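Local coordinates for glutamyl-tRNA synthetase, cytoplasmic (Saccharomyces cerevisiae, PDB 2HRA), which catalyses the ATP-dependent attachment of glutamate to tRNA(Glu), its N-terminal GST-like domain joining it to the cofactor Arc1p, at residues D72-I77 with A138-W143. Residues are numbered along the deposited sequence; the frame is centred on the assembly and turned at random.
Sequences DVFNKI and ADVACW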
ATOM      1  N   ASP A  72      -7.376  -7.303   9.096  1.00 32.87           N
ATOM      2  CA  ASP A  72      -7.953  -6.100   8.496  1.00 33.01           C
ATOM      3  C   ASP A  72      -7.135  -4.879   8.903  1.00 32.48           C
ATOM      4  O   ASP A  72      -7.703  -3.854   9.276  1.00 32.52           O
ATOM      5  CB  ASP A  72      -9.417  -5.972   8.943  1.00 33.97           C
ATOM      6  CG  ASP A  72     -10.303  -5.183   7.964  1.00 36.60           C
ATOM      7  OD1 ASP A  72      -9.958  -5.022   6.766  1.00 38.32           O
ATOM      8  OD2 ASP A  72     -11.387  -4.724   8.432  1.00 42.95           O
ATOM      9  N   VAL A  73      -5.804  -4.986   8.810  1.00 31.66           N
ATOM     10  CA  VAL A  73      -4.902  -3.933   9.314  1.00 30.44           C
ATOM     11  C   VAL A  73      -5.051  -2.596   8.549  1.00 29.89           C
ATOM     12  O   VAL A  73      -5.168  -1.527   9.173  1.00 29.61           O
ATOM     13  CB  VAL A  73      -3.411  -4.390   9.285  1.00 30.16           C
ATOM     14  CG1 VAL A  73      -2.488  -3.222   9.623  1.00 30.38           C
ATOM     15  CG2 VAL A  73      -3.164  -5.580  10.255  1.00 30.33           C
ATOM     16  N   PHE A  74      -5.043  -2.650   7.217  1.00 28.69           N
ATOM     17  CA  PHE A  74      -5.211  -1.455   6.398  1.00 28.41           C
ATOM     18  C   PHE A  74      -6.428  -0.676   6.863  1.00 28.75           C
ATOM     19  O   PHE A  74      -6.335   0.523   7.195  1.00 29.35           O
ATOM     20  CB  PHE A  74      -5.379  -1.787   4.922  1.00 27.94           C
ATOM     21  CG  PHE A  74      -5.422  -0.564   4.036  1.00 27.20           C
ATOM     22  CD1 PHE A  74      -4.275   0.178   3.805  1.00 25.43           C
ATOM     23  CD2 PHE A  74      -6.606  -0.160   3.440  1.00 26.62           C
ATOM     24  CE1 PHE A  74      -4.310   1.319   2.997  1.00 27.00           C
ATOM     25  CE2 PHE A  74      -6.642   0.962   2.621  1.00 29.94           C
ATOM     26  CZ  PHE A  74      -5.488   1.699   2.396  1.00 27.47           C
ATOM     27  N   ASN A  75      -7.576  -1.347   6.884  1.00 28.69           N
ATOM     28  CA  ASN A  75      -8.809  -0.670   7.236  1.00 28.77           C
ATOM     29  C   ASN A  75      -8.821  -0.130   8.662  1.00 28.71           C
ATOM     30  O   ASN A  75      -9.504   0.860   8.956  1.00 27.31           O
ATOM     31  CB  ASN A  75      -9.992  -1.591   7.038  1.00 29.49           C
ATOM     32  CG  ASN A  75     -10.384  -1.733   5.583  1.00 31.91           C
ATOM     33  OD1 ASN A  75     -10.432  -0.755   4.831  1.00 35.50           O
ATOM     34  ND2 ASN A  75     -10.693  -2.960   5.180  1.00 36.44           N
ATOM     35  N   LYS A  76      -8.104  -0.804   9.550  1.00 28.59           N
ATOM     36  CA  LYS A  76      -7.976  -0.333  10.899  1.00 28.62           C
ATOM     37  C   LYS A  76      -7.166   0.964  10.941  1.00 28.12           C
ATOM     38  O   LYS A  76      -7.499   1.851  11.696  1.00 27.43           O
ATOM     39  CB  LYS A  76      -7.389  -1.424  11.803  1.00 29.00           C
ATOM     40  CG  LYS A  76      -8.353  -2.587  12.030  1.00 31.20           C
ATOM     41  CD  LYS A  76      -7.839  -3.595  13.039  1.00 31.56           C
ATOM     42  CE  LYS A  76      -8.981  -4.368  13.690  1.00 32.34           C
ATOM     43  NZ  LYS A  76      -9.592  -5.400  12.812  1.00 29.07           N
ATOM     44  N   ILE A  77      -6.138   1.108  10.106  1.00 27.21           N
ATOM     45  CA  ILE A  77      -5.366   2.367  10.102  1.00 27.15           C
ATOM     46  C   ILE A  77      -6.266   3.519   9.636  1.00 27.51           C
ATOM     47  O   ILE A  77      -6.337   4.614  10.218  1.00 26.99           O
ATOM     48  CB  ILE A  77      -4.153   2.253   9.169  1.00 27.39           C
ATOM     49  CG1 ILE A  77      -3.213   1.139   9.649  1.00 26.93           C
ATOM     50  CG2 ILE A  77      -3.411   3.611   9.061  1.00 27.59           C
ATOM     51  CD1 ILE A  77      -2.199   0.731   8.594  1.00 23.00           C
ATOM     52  N   ALA A 138      -8.307   4.503  -1.532  1.00 25.17           N
ATOM     53  CA  ALA A 138      -8.429   3.580  -2.655  1.00 25.96           C
ATOM     54  C   ALA A 138      -7.082   3.477  -3.414  1.00 25.79           C
ATOM     55  O   ALA A 138      -6.620   2.389  -3.781  1.00 27.36           O
ATOM     56  CB  ALA A 138      -9.583   4.039  -3.591  1.00 26.62           C
ATOM     57  N   ASP A 139      -6.478   4.631  -3.683  1.00 25.42           N
ATOM     58  CA  ASP A 139      -5.222   4.698  -4.400  1.00 25.71           C
ATOM     59  C   ASP A 139      -4.110   4.041  -3.585  1.00 26.12           C
ATOM     60  O   ASP A 139      -3.250   3.364  -4.133  1.00 26.55           O
ATOM     61  CB  ASP A 139      -4.857   6.166  -4.698  1.00 25.53           C
ATOM     62  CG  ASP A 139      -5.879   6.845  -5.570  1.00 25.83           C
ATOM     63  OD1 ASP A 139      -6.708   7.615  -5.011  1.00 25.65           O
ATOM     64  OD2 ASP A 139      -5.884   6.588  -6.797  1.00 24.86           O
ATOM     65  N   VAL A 140      -4.131   4.235  -2.268  1.00 25.74           N
ATOM     66  CA  VAL A 140      -3.056   3.725  -1.411  1.00 25.44           C
ATOM     67  C   VAL A 140      -3.070   2.216  -1.411  1.00 25.72           C
ATOM     68  O   VAL A 140      -2.036   1.562  -1.556  1.00 26.92           O
ATOM     69  CB  VAL A 140      -3.198   4.300   0.024  1.00 24.96           C
ATOM     70  CG1 VAL A 140      -2.214   3.687   0.968  1.00 25.63           C
ATOM     71  CG2 VAL A 140      -3.045   5.827   0.002  1.00 25.06           C
ATOM     72  N   ALA A 141      -4.255   1.658  -1.285  1.00 26.26           N
ATOM     73  CA  ALA A 141      -4.404   0.225  -1.263  1.00 26.76           C
ATOM     74  C   ALA A 141      -4.031  -0.396  -2.597  1.00 26.72           C
ATOM     75  O   ALA A 141      -3.338  -1.425  -2.622  1.00 27.22           O
ATOM     76  CB  ALA A 141      -5.837  -0.153  -0.850  1.00 27.12           C
ATOM     77  N   CYS A 142      -4.468   0.209  -3.715  1.00 25.82           N
ATOM     78  CA  CYS A 142      -4.170  -0.367  -5.024  1.00 25.94           C
ATOM     79  C   CYS A 142      -2.713  -0.189  -5.388  1.00 25.98           C
ATOM     80  O   CYS A 142      -2.108  -1.094  -5.981  1.00 25.73           O
ATOM     81  CB  CYS A 142      -5.103   0.175  -6.114  1.00 26.36           C
ATOM     82  SG  CYS A 142      -6.838  -0.318  -5.912  1.00 26.67           S
ATOM     83  N   TRP A 143      -2.122   0.934  -5.009  1.00 25.45           N
ATOM     84  CA  TRP A 143      -0.708   1.149  -5.309  1.00 26.84           C
ATOM     85  C   TRP A 143       0.176   0.181  -4.534  1.00 27.13           C
ATOM     86  O   TRP A 143       1.066  -0.458  -5.111  1.00 27.60           O
ATOM     87  CB  TRP A 143      -0.263   2.562  -5.014  1.00 26.57           C
ATOM     88  CG  TRP A 143       1.033   2.918  -5.722  1.00 26.15           C
ATOM     89  CD1 TRP A 143       1.133   3.543  -6.904  1.00 26.71           C
ATOM     90  CD2 TRP A 143       2.389   2.697  -5.261  1.00 27.14           C
ATOM     91  NE1 TRP A 143       2.456   3.726  -7.232  1.00 27.48           N
ATOM     92  CE2 TRP A 143       3.244   3.200  -6.244  1.00 25.78           C
ATOM     93  CE3 TRP A 143       2.956   2.089  -4.122  1.00 26.83           C
ATOM     94  CZ2 TRP A 143       4.644   3.134  -6.137  1.00 27.70           C
ATOM     95  CZ3 TRP A 143       4.321   2.032  -4.013  1.00 25.99           C
ATOM     96  CH2 TRP A 143       5.156   2.565  -5.007  1.00 25.65           C
TER
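F74, in the first turn of helix 73-80, faces A141 of helix 137-148 with 7.9 Å between their CA atoms, a gap spanned by one aromatic ring. The ring meets the second helix with its far end. F74 CE1 lies 3.8 Å from V140 CG1, and this methyl sits at the ring edge, near the ring plane. On the other flank F74 CE2 comes to 3.7 Å from A141 CB, which approaches obliquely, while F74 CZ rests mainly against A141 CB (3.8 Å), with V140 CG1 slightly farther away. With CG anti to the backbone N (chi1 -174°), the ring is carried outward from its own helix into this position. No hydrogen bond links the segments, so the contact is an example of helix packing by apolar fit alone, one ring set against a single valine methyl and an alanine CB. Cut back to an alanine, F74 would lose the whole ring, which is likely to open a gap between the helices and leave V140 CG1 and A141 CB uncovered on this side. Within this GST fold the contact joins the N-terminal and helical subdomains: F74 also touches A35 of helix 34-46 and V97 and Q101 of helix 90-104, V140 reaches I42, and A141 packs on A100.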